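Local coordinates for protein chinitase A (Streptomyces coelicolor, PDB 3EBV) that probably hydrolyses chitin as an endochitinase, the chain here being the glycosyl hydrolase family 18 domain of a longer protein, at residues Val175-Tyr180 / Gly267-Ser272; Ala6-Trp11 / Tyr30-Val35; Gly115-Leu120 / Thr147-Thr152; Gly232-Pro237 / Asn281-Ser286. All blocks are in the same frame, centred on the assembly; numbering follows the deposited sequence.

In the fold
Three of the four contacts lie in the inner beta-barrel of the TIM-barrel domain, and the fourth in its outer helical layer. Contacts 2 and 3 each pair neighbouring parallel strands, so backbone hydrogen bonds carry them. Contact 1 is just as buried but joins strands with another between them, and relies on side-chain packing and a water. Strand 267-271 pairs with strand 6-12 of contact 2, and 175-179 with 145-148 of contact 3, while Tyr10 reaches Asp117 across the interior. Contact 4 lies near the surface and has only van der Waals touches and a water bridge. Its Trp283 packs on the back of contacts 1 and 2, whereas contact 3 stays about 9 Å away at the nearest atoms.

Contact 1 (Val175-Tyr180 / Gly267-Ser272)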
# COMPACT_ATOMS: atom_id res chain seq x y z
N VAL A 175 -2.34 -1.57 7.67
CA VAL A 175 -1.72 -2.69 6.96
C VAL A 175 -0.44 -2.25 6.29
O VAL A 175 -0.32 -1.12 5.79
CB VAL A 175 -2.71 -3.32 5.93
CG1 VAL A 175 -3.22 -2.29 4.90
CG2 VAL A 175 -2.11 -4.51 5.22
N VAL A 176 0.52 -3.19 6.30
CA VAL A 176 1.76 -3.07 5.53
C VAL A 176 1.54 -3.85 4.25
O VAL A 176 1.53 -5.08 4.25
CB VAL A 176 2.99 -3.63 6.27
CG1 VAL A 176 4.24 -3.49 5.41
CG2 VAL A 176 3.21 -2.83 7.58
N ASN A 177 1.35 -3.12 3.14
CA ASN A 177 1.24 -3.73 1.80
C ASN A 177 2.63 -3.69 1.14
O ASN A 177 2.93 -2.77 0.37
CB ASN A 177 0.26 -2.95 0.93
CG ASN A 177 -1.19 -3.06 1.40
OD1 ASN A 177 -1.69 -4.16 1.70
ND2 ASN A 177 -1.92 -1.89 1.40
N MSE A 178 3.50 -4.62 1.50
CA MSE A 178 4.83 -4.59 0.88
C MSE A 178 4.75 -4.80 -0.64
O MSE A 178 3.82 -5.45 -1.14
CB MSE A 178 5.77 -5.65 1.51
CG MSE A 178 7.18 -5.57 0.94
SE MSE A 178 8.40 -6.64 2.07
CE MSE A 178 7.89 -8.42 1.54
N GLN A 179 5.73 -4.21 -1.34
CA GLN A 179 5.81 -4.33 -2.79
C GLN A 179 6.67 -5.58 -3.09
O GLN A 179 7.91 -5.55 -3.06
CB GLN A 179 6.50 -3.09 -3.39
CG GLN A 179 5.77 -1.80 -3.09
CD GLN A 179 6.53 -0.61 -3.69
OE1 GLN A 179 6.97 -0.65 -4.85
NE2 GLN A 179 6.70 0.44 -2.89
N TYR A 180 5.98 -6.70 -3.34
CA TYR A 180 6.71 -7.97 -3.62
C TYR A 180 7.13 -8.02 -5.11
O TYR A 180 6.78 -8.96 -5.87
CB TYR A 180 5.81 -9.19 -3.29
CG TYR A 180 5.50 -9.36 -1.83
CD1 TYR A 180 6.09 -10.39 -1.08
CD2 TYR A 180 4.59 -8.51 -1.18
CE1 TYR A 180 5.76 -10.58 0.27
CE2 TYR A 180 4.30 -8.66 0.16
CZ TYR A 180 4.87 -9.71 0.90
OH TYR A 180 4.58 -9.85 2.24
N GLY A 267 -5.07 -9.20 3.25
CA GLY A 267 -5.44 -9.31 1.83
C GLY A 267 -4.29 -8.98 0.92
O GLY A 267 -3.15 -9.42 1.13
N ALA A 268 -4.60 -8.16 -0.10
CA ALA A 268 -3.66 -7.92 -1.18
C ALA A 268 -3.70 -6.48 -1.60
O ALA A 268 -4.58 -5.72 -1.18
CB ALA A 268 -3.94 -8.86 -2.40
N MSE A 269 -2.72 -6.11 -2.42
CA MSE A 269 -2.60 -4.72 -2.89
C MSE A 269 -2.09 -4.79 -4.33
O MSE A 269 -1.37 -5.72 -4.70
CB MSE A 269 -1.58 -3.95 -2.02
CG MSE A 269 -1.25 -2.54 -2.55
SE MSE A 269 0.24 -2.59 -3.89
CE MSE A 269 1.76 -2.31 -2.69
N THR A 270 -2.46 -3.79 -5.16
CA THR A 270 -1.82 -3.72 -6.49
C THR A 270 -1.47 -2.29 -6.94
O THR A 270 -2.22 -1.32 -6.68
CB THR A 270 -2.66 -4.43 -7.57
OG1 THR A 270 -1.87 -4.62 -8.75
CG2 THR A 270 -3.90 -3.64 -7.92
N TRP A 271 -0.32 -2.24 -7.63
CA TRP A 271 0.05 -1.07 -8.44
C TRP A 271 -0.29 -1.48 -9.87
O TRP A 271 0.36 -2.41 -10.39
CB TRP A 271 1.54 -0.83 -8.31
CG TRP A 271 1.96 0.31 -9.22
CD1 TRP A 271 2.50 0.18 -10.47
CD2 TRP A 271 1.82 1.70 -8.95
NE1 TRP A 271 2.71 1.45 -11.01
CE2 TRP A 271 2.31 2.39 -10.09
CE3 TRP A 271 1.33 2.44 -7.86
CZ2 TRP A 271 2.32 3.80 -10.17
CZ3 TRP A 271 1.34 3.82 -7.93
CH2 TRP A 271 1.84 4.49 -9.08
N SER A 272 -1.28 -0.86 -10.54
CA SER A 272 -2.16 0.21 -10.08
C SER A 272 -3.56 -0.10 -10.63
O SER A 272 -3.72 -0.96 -11.51
CB SER A 272 -1.72 1.58 -10.65
OG SER A 272 -1.77 1.51 -12.08
O HOH W 1 -4.51 -4.34 1.43
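Strands 175-179 and 267-271 of the TIM barrel are not paired directly: strand 219-224 runs between them, and their segment axes come no closer than 7.4 Å, crossing at -48°. No direct hydrogen bond joins them, so the inward side chains do the work. The van der Waals part is centred on Met269, deposited as selenomethionine. Its CG lies anti to the backbone N, and CB rests against the flat end of Asn177, 3.6 Å from Asn177 CG. Bends at chi2 (-87°) and chi3 (-92°) then fold the chain over, so that Met269 CE stands 3.3 Å from Asn177 O. The same methyl grazes Gln179 CG at 4.1 Å, the two chains crossing obliquely. On its other side Met269 touches Thr8 and Tyr10 of strand 6-12. The polar part is a single water, which donates to Asn177 OD1 (2.8 Å) and to Ala268 O (3.0 Å). Asn177 ND2 makes a weak hydrogen bond to Thr8 OG1, so both ends of the amide have partners, in keeping with the modelled orientation. Gln179 turns its own amide elsewhere: NE2 binds Ala149 O and Glu121 OE2. An alanine at Asn177 would lose the amide and would probably cost the bridging water its Asn177 acceptor and leave Met269 CB less well packed. The contact thus combines a bent selenomethionine chain with one amide that has a water at its oxygen and, weakly, a hydroxyl at its nitrogen, joining strands that share no backbone ladder inside the barrel.

Contact 2 (Ala6-Trp11 / Tyr30-Val35); sequences AVTGYW and YDIIAV
The first two parallel strands of the TIM barrel, 6-12 and 32-40, meet here at a segment angle of 27°. The ladder runs through Ile32 N to Val7 O, Gly9 N to Ile32 O (2.9 Å), Ala34 N to Gly9 O and Trp11 N to Ala34 O (2.8 Å). Asp31 adds two further bonds at the start of the pairing. Its N also donates to Val7 O (2.9 Å), which therefore accepts twice, and its OD2 takes the N-H of Val7 at 2.9 Å on the anti lone pair; His292 NE2 holds that oxygen as well. Thr8, Tyr10, Ile32 and Ala34 form the face turned into the barrel, with Ala34 CB over one face of the Tyr10 ring, 4.0 Å from its centroid, in a CH-pi contact. Tyr10 OH goes on to Asp117. Trp11, Ile33 and Val35 make up the outer face: Ile33 CG2 presses on Trp11 CB, and Val35 CG1 lies at the indole edge, 3.9 Å from Trp11 CE3. Gly9 completes that face without a side chain, and Tyr30 CD1 fills the place, 3.5 Å from Gly9 N, where any CB would clash. Tyr30 OH is bonded to Asp276.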
# COMPACT_ATOMS: atom_id res chain seq x y z
N ALA A 6 -9.23 -7.02 2.80
CA ALA A 6 -9.17 -5.83 1.95
C ALA A 6 -8.27 -6.05 0.75
O ALA A 6 -7.24 -6.75 0.80
CB ALA A 6 -8.63 -4.66 2.74
N VAL A 7 -8.64 -5.34 -0.33
CA VAL A 7 -7.77 -5.16 -1.49
C VAL A 7 -7.47 -3.67 -1.56
O VAL A 7 -8.42 -2.85 -1.59
CB VAL A 7 -8.44 -5.61 -2.82
CG1 VAL A 7 -7.47 -5.38 -3.99
CG2 VAL A 7 -8.81 -7.11 -2.74
N THR A 8 -6.19 -3.31 -1.56
CA THR A 8 -5.76 -1.89 -1.73
C THR A 8 -5.35 -1.71 -3.17
O THR A 8 -4.65 -2.56 -3.74
CB THR A 8 -4.56 -1.56 -0.80
OG1 THR A 8 -4.94 -1.76 0.57
CG2 THR A 8 -4.05 -0.14 -0.97
N GLY A 9 -5.78 -0.61 -3.78
CA GLY A 9 -5.29 -0.29 -5.14
C GLY A 9 -4.80 1.13 -5.25
O GLY A 9 -5.40 2.03 -4.65
N TYR A 10 -3.68 1.31 -5.94
CA TYR A 10 -3.15 2.67 -6.19
C TYR A 10 -3.83 3.28 -7.40
O TYR A 10 -3.79 2.67 -8.46
CB TYR A 10 -1.64 2.63 -6.41
CG TYR A 10 -0.90 2.43 -5.10
CD1 TYR A 10 -0.39 3.54 -4.42
CD2 TYR A 10 -0.75 1.16 -4.53
CE1 TYR A 10 0.27 3.40 -3.18
CE2 TYR A 10 -0.10 1.02 -3.29
CZ TYR A 10 0.39 2.13 -2.64
OH TYR A 10 1.02 1.97 -1.42
N TRP A 11 -4.41 4.48 -7.19
CA TRP A 11 -5.02 5.24 -8.32
C TRP A 11 -4.06 6.34 -8.70
O TRP A 11 -3.61 7.11 -7.84
CB TRP A 11 -6.34 5.81 -7.84
CG TRP A 11 -6.99 6.76 -8.82
CD1 TRP A 11 -7.80 6.40 -9.85
CD2 TRP A 11 -6.86 8.19 -8.87
NE1 TRP A 11 -8.20 7.53 -10.56
CE2 TRP A 11 -7.65 8.63 -9.98
CE3 TRP A 11 -6.15 9.14 -8.12
CZ2 TRP A 11 -7.78 10.00 -10.31
CZ3 TRP A 11 -6.27 10.50 -8.47
CH2 TRP A 11 -7.08 10.90 -9.55
N TYR A 30 -11.92 -2.76 -4.95
CA TYR A 30 -10.95 -2.05 -4.15
C TYR A 30 -11.58 -1.46 -2.91
O TYR A 30 -12.44 -0.57 -2.98
CB TYR A 30 -10.25 -0.97 -4.98
CG TYR A 30 -9.42 -1.56 -6.08
CD1 TYR A 30 -8.19 -2.15 -5.79
CD2 TYR A 30 -9.89 -1.58 -7.42
CE1 TYR A 30 -7.42 -2.71 -6.80
CE2 TYR A 30 -9.10 -2.15 -8.44
CZ TYR A 30 -7.86 -2.71 -8.12
OH TYR A 30 -7.00 -3.27 -9.08
N ASP A 31 -11.11 -1.92 -1.75
CA ASP A 31 -11.64 -1.45 -0.46
C ASP A 31 -10.91 -0.23 0.03
O ASP A 31 -11.48 0.58 0.76
CB ASP A 31 -11.47 -2.55 0.58
CG ASP A 31 -12.14 -3.80 0.16
OD1 ASP A 31 -13.40 -3.83 0.11
OD2 ASP A 31 -11.46 -4.78 -0.14
N ILE A 32 -9.63 -0.11 -0.33
CA ILE A 32 -8.81 1.03 0.03
C ILE A 32 -8.21 1.51 -1.27
O ILE A 32 -7.61 0.72 -2.01
CB ILE A 32 -7.67 0.68 1.02
CG1 ILE A 32 -8.26 0.11 2.33
CG2 ILE A 32 -6.81 1.92 1.32
CD1 ILE A 32 -7.16 -0.39 3.31
N ILE A 33 -8.42 2.79 -1.56
CA ILE A 33 -7.86 3.43 -2.77
C ILE A 33 -6.81 4.42 -2.32
O ILE A 33 -7.12 5.36 -1.55
CB ILE A 33 -8.98 4.13 -3.61
CG1 ILE A 33 -10.06 3.12 -4.01
CG2 ILE A 33 -8.32 4.87 -4.81
CD1 ILE A 33 -11.35 3.81 -4.55
N ALA A 34 -5.57 4.18 -2.73
CA ALA A 34 -4.43 5.04 -2.40
C ALA A 34 -4.12 5.97 -3.57
O ALA A 34 -3.77 5.52 -4.67
CB ALA A 34 -3.20 4.19 -2.00
N VAL A 35 -4.31 7.28 -3.34
CA VAL A 35 -4.10 8.30 -4.36
C VAL A 35 -2.60 8.58 -4.50
O VAL A 35 -1.93 9.03 -3.55
CB VAL A 35 -4.88 9.54 -3.98
CG1 VAL A 35 -4.51 10.71 -4.93
CG2 VAL A 35 -6.36 9.25 -4.04

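Contact 3 (Gly115-Leu120 / Thr147-Thr152)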
# COMPACT_ATOMS: atom_id res chain seq x y z
N GLY A 115 -6.94 8.99 5.52
CA GLY A 115 -5.62 8.69 6.09
C GLY A 115 -4.55 8.76 5.04
O GLY A 115 -4.71 9.44 4.00
N VAL A 116 -3.45 8.04 5.31
CA VAL A 116 -2.22 8.24 4.58
C VAL A 116 -1.58 6.87 4.32
O VAL A 116 -1.73 5.92 5.13
CB VAL A 116 -1.21 9.15 5.36
CG1 VAL A 116 -0.78 8.52 6.72
CG2 VAL A 116 -0.02 9.52 4.50
N ASP A 117 -0.87 6.80 3.18
CA ASP A 117 -0.02 5.62 2.85
C ASP A 117 1.40 6.11 2.77
O ASP A 117 1.70 7.13 2.13
CB ASP A 117 -0.43 5.05 1.49
CG ASP A 117 0.55 3.98 0.97
OD1 ASP A 117 0.68 2.92 1.68
OD2 ASP A 117 1.19 4.18 -0.10
N ILE A 118 2.30 5.43 3.47
CA ILE A 118 3.70 5.80 3.45
C ILE A 118 4.43 5.00 2.40
O ILE A 118 4.64 3.78 2.57
CB ILE A 118 4.35 5.56 4.87
CG1 ILE A 118 3.49 6.23 5.99
CG2 ILE A 118 5.84 5.95 4.87
CD1 ILE A 118 3.35 7.76 5.82
N ASP A 119 4.86 5.68 1.35
CA ASP A 119 5.54 5.05 0.24
C ASP A 119 6.80 5.85 -0.14
O ASP A 119 7.11 5.99 -1.34
CB ASP A 119 4.59 4.90 -0.97
CG ASP A 119 5.20 4.10 -2.10
OD1 ASP A 119 6.16 3.32 -1.90
OD2 ASP A 119 4.70 4.29 -3.24
N LEU A 120 7.53 6.30 0.87
CA LEU A 120 8.85 6.93 0.63
C LEU A 120 9.81 5.84 0.12
O LEU A 120 10.01 4.80 0.77
CB LEU A 120 9.41 7.56 1.90
CG LEU A 120 8.55 8.61 2.61
CD1 LEU A 120 9.44 9.37 3.66
CD2 LEU A 120 7.94 9.53 1.65
N THR A 147 -1.44 3.09 6.12
CA THR A 147 -0.82 1.95 5.43
C THR A 147 0.63 2.30 5.10
O THR A 147 1.02 3.47 5.11
CB THR A 147 -1.61 1.59 4.11
OG1 THR A 147 -1.47 2.64 3.14
CG2 THR A 147 -3.09 1.37 4.39
N MSE A 148 1.44 1.28 4.77
CA MSE A 148 2.82 1.50 4.35
C MSE A 148 3.09 0.53 3.22
O MSE A 148 2.53 -0.58 3.24
CB MSE A 148 3.80 1.22 5.48
CG MSE A 148 3.44 2.02 6.77
SE MSE A 148 4.77 1.67 8.18
CE MSE A 148 5.98 3.15 7.76
N ALA A 149 3.93 0.96 2.28
CA ALA A 149 4.26 0.14 1.10
C ALA A 149 5.79 0.03 0.97
O ALA A 149 6.41 0.50 0.00
CB ALA A 149 3.64 0.75 -0.18
N PRO A 150 6.43 -0.63 1.94
CA PRO A 150 7.89 -0.84 1.85
C PRO A 150 8.27 -1.64 0.62
O PRO A 150 7.45 -2.40 0.09
CB PRO A 150 8.19 -1.72 3.08
CG PRO A 150 6.84 -2.37 3.45
CD PRO A 150 5.81 -1.30 3.12
N GLN A 151 9.52 -1.46 0.19
CA GLN A 151 10.16 -2.38 -0.74
C GLN A 151 10.68 -3.59 0.04
O GLN A 151 10.78 -3.58 1.29
CB GLN A 151 11.28 -1.66 -1.48
CG GLN A 151 10.73 -0.60 -2.42
CD GLN A 151 11.85 0.11 -3.13
OE1 GLN A 151 12.29 -0.31 -4.20
NE2 GLN A 151 12.36 1.17 -2.51
N THR A 152 11.02 -4.68 -0.68
CA THR A 152 11.40 -5.88 0.04
C THR A 152 12.63 -5.66 0.94
O THR A 152 12.74 -6.26 2.02
CB THR A 152 11.64 -7.06 -0.95
OG1 THR A 152 12.63 -6.66 -1.90
CG2 THR A 152 10.37 -7.45 -1.60
O HOH W 2 8.59 2.16 -0.23
O HOH W 3 11.36 2.00 0.10
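Strands 115-120 and 145-148 run parallel in register, Asp117 beside Thr147 and Ile118 beside Met148, with Thr147 N bonded to Val116 O, Ile118 N to Thr147 O and Ala149 N to Ile118 O (2.9 Å). They are the two strands of a beta-alpha-beta crossover through helix 126-140; strand 115-120 carries most of the family 18 signature DGxDxDxE. On the face turned into the barrel interior, Thr147 OG1 donates to the anti lone pair of Asp117 OD1 at 2.6 Å. The hydroxyl sits in the crowded position between N and carbonyl carbon (chi1 67°), and the two side chains cross at about a right angle. Asp117 OD2 is gripped by Tyr10 OH and Ser81 OG, so three hydroxyls hold this buried carboxylate. Asp119 OD1 lies 4.0 Å from Ala149 CB and close to Glu121 OE2, the last position of the signature. On the outer side, Ile118 and selenomethionine Met148 lie alongside each other, Ile118 CG2 4.0 Å from Met148 CE. An alanine at Asp117 would remove the shared acceptor and would probably leave Thr147, Tyr10 and Ser81 without their common anchor. The hydroxyl cage should favour a charged Asp117, while the closeness of Asp119 to Glu121 is likely to raise the proton affinity of one of them, consistent with the acid role of the glutamate in related enzymes.

Contact 4 (Gly232-Pro237 / Asn281-Ser286)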
# COMPACT_ATOMS: atom_id res chain seq x y z
N GLY A 232 9.54 -6.14 -13.03
CA GLY A 232 9.62 -7.56 -12.69
C GLY A 232 8.74 -7.84 -11.48
O GLY A 232 8.39 -6.91 -10.74
N GLY A 233 8.41 -9.12 -11.29
CA GLY A 233 7.61 -9.56 -10.14
C GLY A 233 6.13 -9.77 -10.39
O GLY A 233 5.40 -10.22 -9.48
N TYR A 234 5.63 -9.47 -11.59
CA TYR A 234 4.24 -9.82 -11.88
C TYR A 234 4.02 -11.31 -11.70
O TYR A 234 4.84 -12.12 -12.17
CB TYR A 234 3.85 -9.44 -13.32
CG TYR A 234 2.49 -9.95 -13.69
CD1 TYR A 234 1.35 -9.33 -13.24
CD2 TYR A 234 2.37 -11.12 -14.48
CE1 TYR A 234 0.06 -9.85 -13.53
CE2 TYR A 234 1.11 -11.63 -14.80
CZ TYR A 234 -0.03 -10.99 -14.32
OH TYR A 234 -1.27 -11.54 -14.65
N VAL A 235 2.89 -11.67 -11.07
CA VAL A 235 2.44 -13.08 -11.07
C VAL A 235 0.96 -13.15 -11.49
O VAL A 235 0.19 -12.21 -11.31
CB VAL A 235 2.60 -13.76 -9.70
CG1 VAL A 235 4.07 -13.82 -9.29
CG2 VAL A 235 1.73 -13.06 -8.60
N SER A 236 0.56 -14.28 -12.06
CA SER A 236 -0.86 -14.47 -12.36
C SER A 236 -1.69 -14.33 -11.09
O SER A 236 -1.21 -14.65 -9.98
CB SER A 236 -1.11 -15.85 -12.99
OG SER A 236 -0.82 -16.88 -12.07
N PRO A 237 -2.93 -13.87 -11.22
CA PRO A 237 -3.79 -13.82 -10.03
C PRO A 237 -3.88 -15.19 -9.30
O PRO A 237 -3.95 -15.21 -8.07
CB PRO A 237 -5.16 -13.35 -10.59
CG PRO A 237 -4.81 -12.65 -11.87
CD PRO A 237 -3.60 -13.31 -12.42
N ASN A 281 -9.23 -5.54 -16.07
CA ASN A 281 -9.60 -5.78 -14.65
C ASN A 281 -9.45 -7.26 -14.28
O ASN A 281 -10.12 -7.72 -13.33
CB ASN A 281 -10.99 -5.25 -14.31
CG ASN A 281 -11.07 -3.75 -14.46
OD1 ASN A 281 -10.08 -3.05 -14.22
ND2 ASN A 281 -12.25 -3.24 -14.82
N ALA A 282 -8.62 -8.01 -15.01
CA ALA A 282 -8.43 -9.44 -14.70
C ALA A 282 -7.89 -9.61 -13.28
O ALA A 282 -8.37 -10.49 -12.52
CB ALA A 282 -7.50 -10.08 -15.70
N TRP A 283 -6.93 -8.78 -12.89
CA TRP A 283 -6.30 -8.97 -11.57
C TRP A 283 -7.33 -8.71 -10.47
O TRP A 283 -7.52 -9.56 -9.57
CB TRP A 283 -5.07 -8.06 -11.44
CG TRP A 283 -4.15 -8.37 -10.28
CD1 TRP A 283 -2.98 -9.07 -10.34
CD2 TRP A 283 -4.31 -7.94 -8.92
NE1 TRP A 283 -2.39 -9.14 -9.08
CE2 TRP A 283 -3.19 -8.46 -8.18
CE3 TRP A 283 -5.30 -7.23 -8.23
CZ2 TRP A 283 -3.03 -8.23 -6.80
CZ3 TRP A 283 -5.14 -6.98 -6.86
CH2 TRP A 283 -4.03 -7.51 -6.16
N SER A 284 -8.00 -7.55 -10.47
CA SER A 284 -8.95 -7.26 -9.40
C SER A 284 -10.16 -8.21 -9.43
O SER A 284 -10.72 -8.54 -8.36
CB SER A 284 -9.38 -5.79 -9.36
OG SER A 284 -9.99 -5.41 -10.60
N ASN A 285 -10.58 -8.65 -10.63
CA ASN A 285 -11.70 -9.60 -10.69
C ASN A 285 -11.33 -10.87 -9.89
O ASN A 285 -12.13 -11.35 -9.10
CB ASN A 285 -12.05 -9.98 -12.12
CG ASN A 285 -12.95 -8.94 -12.79
OD1 ASN A 285 -13.48 -8.06 -12.12
ND2 ASN A 285 -13.15 -9.11 -14.09
N SER A 286 -10.14 -11.41 -10.12
CA SER A 286 -9.81 -12.74 -9.56
C SER A 286 -9.33 -12.58 -8.12
O SER A 286 -9.82 -13.29 -7.23
CB SER A 286 -8.75 -13.41 -10.40
OG SER A 286 -8.21 -14.52 -9.67
O HOH W 4 0.39 -9.94 -9.85
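Pro237 rests against the N-terminal part of helix 282-292. Its CB meets the side chain of Ser286, 3.4 Å from Ser286 OG, and its CG leans on the backbone at Trp283 CA (4.0 Å), with the indole atom Trp283 CD1 4.3 Å from the same Pro237 CG. Tyr234 adds a looser touch, its CE1 standing 4.5 Å from Trp283 CD1. No direct hydrogen bond crosses, but one water does: it donates to Val235 O at 2.7 Å and accepts the indole N-H, 3.0 Å from Trp283 NE1. In the next shell, Trp283 has CG anti to its backbone N (chi1 -167°), which sends the indole away from its own helix to pack on Ala268 and Thr270 of strand 267-271 and on Val240. Ser286 OG, anti to N in its turn, has a weak bond to Asn241 ND2, so helix 237-249 meets this helix at both residues. Pro237 opens helix 237-249 right after Ser236 at its N-cap, whose OG binds Ser238 OG. The partner helix starts after Asn281, with Asn285 N bonded to Asn281 O. Two helices of the barrel's outer layer are thus joined near their N-terminal ends. With a proline ring, a serine and an indole doing the touching, the fit depends on shape, and the buried indole N-H keeps a polar partner through water.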